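Side-chain contacts in glutathione S-transferase (Natrialba magadii ATCC 43099, PDB 6GZF), which probably acts as a Xi class glutathione transferase of a haloalkaliphilic archaeon, with glutathionyl-hydroquinone reductase as its likely activity: residues E104-D109 and M290-E295; W66-L71 and E286-D291. All coordinates share one frame; numbering follows the deposited sequence.

In the fold
From the N terminus, the chain makes strand 56-60 and turns into helix 65-77, whose residues 66-71 form the first half of interaction 2. After strand 84-87 comes the long loop holding 104-109, the first half of interaction 1. The chain then completes the thioredoxin-like domain and runs through the helical domain to 286-291, where interaction 2 closes a loop of more than two hundred residues. Overlapping it at Met-290 and Asp-291, segment 290-295 closes interaction 1. The two loops therefore cross, neither nesting inside the other. Both tie the N-terminal thioredoxin-like domain to helix 290-299 and its lead-in; the centres of the two contacts lie about 10 Å apart.

Interaction 1 of 2, residues E104-D109 and M290-E295; sequences EGCTHD and MDHITE
The interface between the two domains of the glutathione transferase fold is bridged here by one histidine. His-292, in the first turn of helix 290-299 of the helical domain, reaches a loop of the thioredoxin-like domain at Glu-104, Gly-105 and Cys-106. Its CG lies anti to its own carbonyl carbon (chi1 -77°), which carries the imidazole off the helix and into the loop. There His-292 NE2 donates to the carbonyl O of Glu-104 at 3.1 Å, a weak bond bent to 127° at the hydrogen. The loop answers with its backbone: the carboxylate oxygen OE2 of Glu-104 stays 6.4 Å from His-292 NE2, too far to bond. Gly-105 brings its CA to the ring edge, near the ring plane, 3.6 Å from His-292 NE2. Glycine suits this position twice over, because a CB would run into that nitrogen and, with phi at 92°, would also press on the preceding carbonyl. Cys-106 comes in obliquely, its SG 4.8 Å from the centroid of the His-292 ring. Pro-90 touches both Cys-106 and His-292, and Tyr-62 meets the imidazole edge-to-face, so the ring is held by several neighbours besides the one weak bond. One turn further along the helix, Glu-295 makes a salt bridge to Lys-103, a second link beside the loop. The side chain of Trp-97, a predicted glutathione-binding residue, lies about 8 Å from that of His-292, which places the contact near the probable active site. The closest approach of the Cys-106 sulfur is to CE1 of His-292, SG to carbon 3.8 Å.

Interaction 2 of 2, residues W66-L71 and E286-D291; sequences WAHRTL and ETVEMD
The side chains of His-68 and Thr-287 cross at about a right angle where the first helix of the thioredoxin-like domain, 65-77, meets the lead-in to helix 290-299 of the helical domain. The CG of His-68 stands anti to its backbone N (chi1 -171°), and this swings the imidazole out from the helix so that its end, more than its stem, reaches the other segment. Thr-287 is met at the ring edge: its OG1 lies only 5° out of the ring plane, 2.9 Å from His-68 NE2, which donates to it at a fairly straight 156°. The same hydroxyl turns its proton to the carbonyl O of Ile-284, and so accepts from the ring while donating to the backbone. The carbonyl O of Thr-287 is also close to His-68 NE2, at 3.0 Å, but its angle is too poor for a bond. The second ring nitrogen, ND1, is bonded to NH1 of Arg-249, so both ring nitrogens have partners, which should fix the rotation of the ring. With an alanine in place of His-68, the Thr-287 hydroxyl would probably lose its donor and Arg-249 its ring acceptor, and with them a polar link between the two domains. The predicted nucleophile Cys-64 lies about 6 Å from His-68 between side chains, making the imidazole a near neighbour of the probable active site. Beside the bond, Leu-71 packs its CB against CB of Thr-287 at 4.5 Å. Val-288 approaches the ring obliquely, with its CG2 4.1 Å from CE1 of His-68.

Interaction 1 of 2, residues E104-D109 and M290-E295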
ATOM      1  N   GLU A 104     -17.210  14.856 -14.364  1.00 18.38           N
ATOM      2  CA  GLU A 104     -18.141  14.673 -13.254  1.00 16.23           C
ATOM      3  C   GLU A 104     -17.601  15.235 -11.941  1.00 25.97           C
ATOM      4  O   GLU A 104     -16.509  14.876 -11.503  1.00 32.69           O
ATOM      5  CB  GLU A 104     -18.472  13.188 -13.084  1.00 19.48           C
ATOM      6  CG  GLU A 104     -19.307  12.866 -11.855  1.00 26.31           C
ATOM      7  CD  GLU A 104     -20.686  13.492 -11.903  1.00 43.65           C
ATOM      8  OE1 GLU A 104     -21.284  13.528 -13.000  1.00 46.95           O
ATOM      9  OE2 GLU A 104     -21.173  13.944 -10.846  1.00 51.58           O
ATOM     10  N   GLY A 105     -18.377  16.118 -11.320  1.00 22.96           N
ATOM     11  CA  GLY A 105     -18.009  16.699 -10.042  1.00 21.94           C
ATOM     12  C   GLY A 105     -17.242  18.001 -10.174  1.00 19.53           C
ATOM     13  O   GLY A 105     -17.082  18.739  -9.202  1.00 19.80           O
ATOM     14  N   CYS A 106     -16.769  18.285 -11.383  1.00 16.09           N
ATOM     15  CA  CYS A 106     -15.976  19.481 -11.633  1.00 17.31           C
ATOM     16  C   CYS A 106     -16.813  20.585 -12.264  1.00 19.12           C
ATOM     17  O   CYS A 106     -17.829  20.319 -12.904  1.00 24.50           O
ATOM     18  CB  CYS A 106     -14.789  19.153 -12.537  1.00 20.44           C
ATOM     19  SG  CYS A 106     -13.969  17.601 -12.141  1.00 25.13           S
ATOM     20  N   THR A 107     -16.379  21.828 -12.077  1.00 16.66           N
ATOM     21  CA  THR A 107     -17.050  22.972 -12.679  1.00 20.67           C
ATOM     22  C   THR A 107     -16.056  23.831 -13.450  1.00 23.25           C
ATOM     23  O   THR A 107     -14.919  23.421 -13.689  1.00 17.99           O
ATOM     24  CB  THR A 107     -17.752  23.851 -11.622  1.00 20.67           C
ATOM     25  OG1 THR A 107     -16.770  24.505 -10.808  1.00 21.41           O
ATOM     26  CG2 THR A 107     -18.666  23.011 -10.740  1.00 19.89           C
ATOM     27  N   HIS A 108     -16.493  25.025 -13.833  1.00 26.62           N
ATOM     28  CA  HIS A 108     -15.618  25.983 -14.492  1.00 26.25           C
ATOM     29  C   HIS A 108     -15.239  27.094 -13.520  1.00 29.83           C
ATOM     30  O   HIS A 108     -15.871  27.255 -12.476  1.00 35.93           O
ATOM     31  CB  HIS A 108     -16.297  26.576 -15.728  1.00 25.08           C
ATOM     32  CG  HIS A 108     -17.495  27.416 -15.413  1.00 25.18           C
ATOM     33  ND1 HIS A 108     -18.740  26.877 -15.168  1.00 34.13           N
ATOM     34  CD2 HIS A 108     -17.638  28.757 -15.297  1.00 24.22           C
ATOM     35  CE1 HIS A 108     -19.597  27.850 -14.918  1.00 28.90           C
ATOM     36  NE2 HIS A 108     -18.955  29.002 -14.990  1.00 27.31           N
ATOM     37  N   ASP A 109     -14.206  27.854 -13.863  1.00 22.88           N
ATOM     38  CA  ASP A 109     -13.832  29.017 -13.071  1.00 32.15           C
ATOM     39  C   ASP A 109     -14.921  30.079 -13.187  1.00 28.50           C
ATOM     40  O   ASP A 109     -15.007  30.784 -14.191  1.00 25.15           O
ATOM     41  CB  ASP A 109     -12.480  29.571 -13.524  1.00 33.67           C
ATOM     42  CG  ASP A 109     -12.172  30.930 -12.924  1.00 33.68           C
ATOM     43  OD1 ASP A 109     -12.527  31.161 -11.749  1.00 32.81           O
ATOM     44  OD2 ASP A 109     -11.571  31.769 -13.628  1.00 37.93           O
ATOM     45  N   MET A 290     -15.099  10.444  -2.935  1.00 25.38           N
ATOM     46  CA  MET A 290     -14.049   9.430  -2.940  1.00 24.17           C
ATOM     47  C   MET A 290     -13.505   9.177  -4.341  1.00 24.58           C
ATOM     48  O   MET A 290     -12.320   8.891  -4.513  1.00 27.38           O
ATOM     49  CB  MET A 290     -14.570   8.124  -2.339  1.00 19.89           C
ATOM     50  CG  MET A 290     -13.476   7.142  -1.959  1.00 24.30           C
ATOM     51  SD  MET A 290     -12.417   7.789  -0.651  1.00 22.32           S
ATOM     52  CE  MET A 290     -13.522   7.699   0.755  1.00 17.22           C
ATOM     53  N   ASP A 291     -14.377   9.284  -5.340  1.00 22.08           N
ATOM     54  CA  ASP A 291     -13.978   9.098  -6.730  1.00 25.47           C
ATOM     55  C   ASP A 291     -12.912  10.117  -7.122  1.00 28.80           C
ATOM     56  O   ASP A 291     -11.976   9.799  -7.856  1.00 24.25           O
ATOM     57  CB  ASP A 291     -15.188   9.211  -7.658  1.00 35.72           C
ATOM     58  CG  ASP A 291     -14.879   8.769  -9.075  1.00 39.23           C
ATOM     59  OD1 ASP A 291     -14.135   7.778  -9.240  1.00 35.33           O
ATOM     60  OD2 ASP A 291     -15.379   9.410 -10.023  1.00 51.79           O
ATOM     61  N   HIS A 292     -13.061  11.341  -6.624  1.00 25.42           N
ATOM     62  CA  HIS A 292     -12.064  12.384  -6.833  1.00 21.52           C
ATOM     63  C   HIS A 292     -10.780  12.072  -6.073  1.00 23.93           C
ATOM     64  O   HIS A 292      -9.678  12.291  -6.575  1.00 17.70           O
ATOM     65  CB  HIS A 292     -12.607  13.748  -6.395  1.00 17.47           C
ATOM     66  CG  HIS A 292     -13.564  14.363  -7.370  1.00 30.94           C
ATOM     67  ND1 HIS A 292     -13.276  15.518  -8.064  1.00 29.68           N
ATOM     68  CD2 HIS A 292     -14.804  13.988  -7.763  1.00 29.02           C
ATOM     69  CE1 HIS A 292     -14.296  15.827  -8.844  1.00 26.60           C
ATOM     70  NE2 HIS A 292     -15.237  14.914  -8.681  1.00 22.60           N
ATOM     71  N   ILE A 293     -10.936  11.553  -4.858  1.00 23.52           N
ATOM     72  CA  ILE A 293      -9.803  11.274  -3.983  1.00 26.84           C
ATOM     73  C   ILE A 293      -8.910  10.172  -4.545  1.00 29.63           C
ATOM     74  O   ILE A 293      -7.696  10.344  -4.658  1.00 31.40           O
ATOM     75  CB  ILE A 293     -10.275  10.872  -2.571  1.00 27.20           C
ATOM     76  CG1 ILE A 293     -10.944  12.060  -1.877  1.00 22.15           C
ATOM     77  CG2 ILE A 293      -9.108  10.374  -1.738  1.00 19.63           C
ATOM     78  CD1 ILE A 293     -11.567  11.715  -0.539  1.00 18.21           C
ATOM     79  N   THR A 294      -9.516   9.045  -4.902  1.00 23.04           N
ATOM     80  CA  THR A 294      -8.766   7.900  -5.409  1.00 22.58           C
ATOM     81  C   THR A 294      -8.135   8.186  -6.770  1.00 23.94           C
ATOM     82  O   THR A 294      -7.029   7.730  -7.055  1.00 29.52           O
ATOM     83  CB  THR A 294      -9.655   6.648  -5.526  1.00 30.66           C
ATOM     84  OG1 THR A 294     -10.807   6.948  -6.325  1.00 25.80           O
ATOM     85  CG2 THR A 294     -10.105   6.185  -4.152  1.00 29.22           C
ATOM     86  N   GLU A 295      -8.837   8.942  -7.606  1.00 23.11           N
ATOM     87  CA  GLU A 295      -8.335   9.252  -8.941  1.00 23.84           C
ATOM     88  C   GLU A 295      -7.111  10.157  -8.875  1.00 20.41           C
ATOM     89  O   GLU A 295      -6.155   9.981  -9.631  1.00 20.10           O
ATOM     90  CB  GLU A 295      -9.422   9.913  -9.793  1.00 18.53           C
ATOM     91  CG  GLU A 295      -8.988  10.182 -11.229  1.00 16.56           C
ATOM     92  CD  GLU A 295     -10.013  10.963 -12.025  1.00 26.01           C
ATOM     93  OE1 GLU A 295     -11.167  11.076 -11.561  1.00 32.50           O
ATOM     94  OE2 GLU A 295      -9.662  11.462 -13.116  1.00 25.07           O
TER

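Interaction 2 of 2, residues W66-L71 and E286-D291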
ATOM      1  N   TRP A  66      -6.908  19.491   2.566  1.00 23.31           N
ATOM      2  CA  TRP A  66      -6.764  20.854   3.053  1.00 17.95           C
ATOM      3  C   TRP A  66      -7.920  21.703   2.539  1.00 25.42           C
ATOM      4  O   TRP A  66      -8.528  22.465   3.291  1.00 24.81           O
ATOM      5  CB  TRP A  66      -5.416  21.431   2.624  1.00 20.46           C
ATOM      6  CG  TRP A  66      -4.287  20.507   2.955  1.00 24.27           C
ATOM      7  CD1 TRP A  66      -3.704  19.594   2.125  1.00 24.37           C
ATOM      8  CD2 TRP A  66      -3.630  20.376   4.221  1.00 30.18           C
ATOM      9  NE1 TRP A  66      -2.714  18.914   2.792  1.00 31.41           N
ATOM     10  CE2 TRP A  66      -2.649  19.375   4.080  1.00 31.26           C
ATOM     11  CE3 TRP A  66      -3.771  21.014   5.456  1.00 27.63           C
ATOM     12  CZ2 TRP A  66      -1.815  18.995   5.130  1.00 26.62           C
ATOM     13  CZ3 TRP A  66      -2.940  20.637   6.496  1.00 32.22           C
ATOM     14  CH2 TRP A  66      -1.973  19.639   6.326  1.00 26.74           C
ATOM     15  N   ALA A  67      -8.231  21.553   1.256  1.00 21.84           N
ATOM     16  CA  ALA A  67      -9.382  22.225   0.668  1.00 20.10           C
ATOM     17  C   ALA A  67     -10.675  21.675   1.261  1.00 24.21           C
ATOM     18  O   ALA A  67     -11.637  22.414   1.470  1.00 21.93           O
ATOM     19  CB  ALA A  67      -9.377  22.067  -0.843  1.00 14.84           C
ATOM     20  N   HIS A  68     -10.680  20.374   1.540  1.00 25.35           N
ATOM     21  CA  HIS A  68     -11.846  19.697   2.100  1.00 23.67           C
ATOM     22  C   HIS A  68     -12.236  20.282   3.455  1.00 24.06           C
ATOM     23  O   HIS A  68     -13.407  20.264   3.836  1.00 20.85           O
ATOM     24  CB  HIS A  68     -11.576  18.195   2.233  1.00 21.24           C
ATOM     25  CG  HIS A  68     -12.784  17.389   2.599  1.00 22.69           C
ATOM     26  ND1 HIS A  68     -12.697  16.126   3.143  1.00 26.81           N
ATOM     27  CD2 HIS A  68     -14.105  17.662   2.492  1.00 24.09           C
ATOM     28  CE1 HIS A  68     -13.912  15.657   3.361  1.00 17.94           C
ATOM     29  NE2 HIS A  68     -14.785  16.570   2.975  1.00 22.08           N
ATOM     30  N   ARG A  69     -11.247  20.801   4.178  1.00 22.46           N
ATOM     31  CA  ARG A  69     -11.487  21.448   5.463  1.00 18.44           C
ATOM     32  C   ARG A  69     -12.429  22.638   5.312  1.00 19.91           C
ATOM     33  O   ARG A  69     -13.331  22.834   6.125  1.00 21.33           O
ATOM     34  CB  ARG A  69     -10.166  21.895   6.094  1.00 18.25           C
ATOM     35  CG  ARG A  69      -9.673  20.981   7.204  1.00 18.92           C
ATOM     36  CD  ARG A  69      -8.172  20.744   7.120  1.00 22.14           C
ATOM     37  NE  ARG A  69      -7.392  21.894   7.569  1.00 26.37           N
ATOM     38  CZ  ARG A  69      -6.244  21.799   8.233  1.00 27.02           C
ATOM     39  NH1 ARG A  69      -5.746  20.606   8.528  1.00 17.26           N
ATOM     40  NH2 ARG A  69      -5.594  22.895   8.602  1.00 29.47           N
ATOM     41  N   THR A  70     -12.215  23.424   4.262  1.00 17.77           N
ATOM     42  CA  THR A  70     -13.051  24.587   3.990  1.00 22.80           C
ATOM     43  C   THR A  70     -14.463  24.170   3.585  1.00 23.45           C
ATOM     44  O   THR A  70     -15.437  24.841   3.922  1.00 23.26           O
ATOM     45  CB  THR A  70     -12.449  25.467   2.879  1.00 21.56           C
ATOM     46  OG1 THR A  70     -12.458  24.748   1.639  1.00 17.57           O
ATOM     47  CG2 THR A  70     -11.021  25.855   3.225  1.00 22.83           C
ATOM     48  N   LEU A  71     -14.565  23.057   2.865  1.00 26.04           N
ATOM     49  CA  LEU A  71     -15.853  22.562   2.391  1.00 21.63           C
ATOM     50  C   LEU A  71     -16.724  22.052   3.535  1.00 22.20           C
ATOM     51  O   LEU A  71     -17.926  22.319   3.574  1.00 27.74           O
ATOM     52  CB  LEU A  71     -15.651  21.453   1.356  1.00 19.86           C
ATOM     53  CG  LEU A  71     -15.062  21.881   0.011  1.00 21.09           C
ATOM     54  CD1 LEU A  71     -15.038  20.710  -0.958  1.00 19.14           C
ATOM     55  CD2 LEU A  71     -15.849  23.046  -0.571  1.00 18.57           C
ATOM     56  N   GLU A 286     -21.953  14.744   1.823  1.00 19.96           N
ATOM     57  CA  GLU A 286     -22.001  15.253   0.455  1.00 29.09           C
ATOM     58  C   GLU A 286     -20.738  16.027   0.082  1.00 27.61           C
ATOM     59  O   GLU A 286     -20.561  16.418  -1.071  1.00 25.85           O
ATOM     60  CB  GLU A 286     -23.233  16.139   0.255  1.00 32.34           C
ATOM     61  CG  GLU A 286     -24.552  15.382   0.205  1.00 37.54           C
ATOM     62  CD  GLU A 286     -24.993  14.872   1.565  1.00 44.19           C
ATOM     63  OE1 GLU A 286     -24.713  15.552   2.575  1.00 42.38           O
ATOM     64  OE2 GLU A 286     -25.618  13.793   1.622  1.00 49.27           O
ATOM     65  N   THR A 287     -19.864  16.245   1.059  1.00 29.28           N
ATOM     66  CA  THR A 287     -18.606  16.939   0.812  1.00 28.42           C
ATOM     67  C   THR A 287     -17.478  15.940   0.585  1.00 26.13           C
ATOM     68  O   THR A 287     -16.327  16.322   0.372  1.00 22.79           O
ATOM     69  CB  THR A 287     -18.229  17.867   1.979  1.00 22.31           C
ATOM     70  OG1 THR A 287     -17.643  17.097   3.036  1.00 23.22           O
ATOM     71  CG2 THR A 287     -19.457  18.594   2.498  1.00 23.94           C
ATOM     72  N   VAL A 288     -17.818  14.656   0.634  1.00 26.98           N
ATOM     73  CA  VAL A 288     -16.839  13.596   0.430  1.00 22.81           C
ATOM     74  C   VAL A 288     -16.998  12.963  -0.948  1.00 23.99           C
ATOM     75  O   VAL A 288     -17.963  12.241  -1.204  1.00 29.00           O
ATOM     76  CB  VAL A 288     -16.960  12.501   1.505  1.00 18.63           C
ATOM     77  CG1 VAL A 288     -15.754  11.579   1.455  1.00 14.73           C
ATOM     78  CG2 VAL A 288     -17.090  13.126   2.884  1.00 17.21           C
ATOM     79  N   GLU A 289     -16.050  13.245  -1.835  1.00 21.17           N
ATOM     80  CA  GLU A 289     -16.047  12.661  -3.170  1.00 22.97           C
ATOM     81  C   GLU A 289     -14.877  11.696  -3.323  1.00 22.44           C
ATOM     82  O   GLU A 289     -13.800  12.079  -3.783  1.00 18.72           O
ATOM     83  CB  GLU A 289     -15.977  13.753  -4.236  1.00 25.04           C
ATOM     84  CG  GLU A 289     -17.250  14.571  -4.371  1.00 33.01           C
ATOM     85  CD  GLU A 289     -18.374  13.794  -5.026  1.00 41.86           C
ATOM     86  OE1 GLU A 289     -18.077  12.847  -5.785  1.00 41.88           O
ATOM     87  OE2 GLU A 289     -19.552  14.130  -4.785  1.00 41.12           O
ATOM     88  N   MET A 290     -15.099  10.444  -2.935  1.00 25.38           N
ATOM     89  CA  MET A 290     -14.049   9.430  -2.940  1.00 24.17           C
ATOM     90  C   MET A 290     -13.505   9.177  -4.341  1.00 24.58           C
ATOM     91  O   MET A 290     -12.320   8.891  -4.513  1.00 27.38           O
ATOM     92  CB  MET A 290     -14.570   8.124  -2.339  1.00 19.89           C
ATOM     93  CG  MET A 290     -13.476   7.142  -1.959  1.00 24.30           C
ATOM     94  SD  MET A 290     -12.417   7.789  -0.651  1.00 22.32           S
ATOM     95  CE  MET A 290     -13.522   7.699   0.755  1.00 17.22           C
ATOM     96  N   ASP A 291     -14.377   9.284  -5.340  1.00 22.08           N
ATOM     97  CA  ASP A 291     -13.978   9.098  -6.730  1.00 25.47           C
ATOM     98  C   ASP A 291     -12.912  10.117  -7.122  1.00 28.80           C
ATOM     99  O   ASP A 291     -11.976   9.799  -7.856  1.00 24.25           O
ATOM    100  CB  ASP A 291     -15.188   9.211  -7.658  1.00 35.72           C
ATOM    101  CG  ASP A 291     -14.879   8.769  -9.075  1.00 39.23           C
ATOM    102  OD1 ASP A 291     -14.135   7.778  -9.240  1.00 35.33           O
ATOM    103  OD2 ASP A 291     -15.379   9.410 -10.023  1.00 51.79           O
TER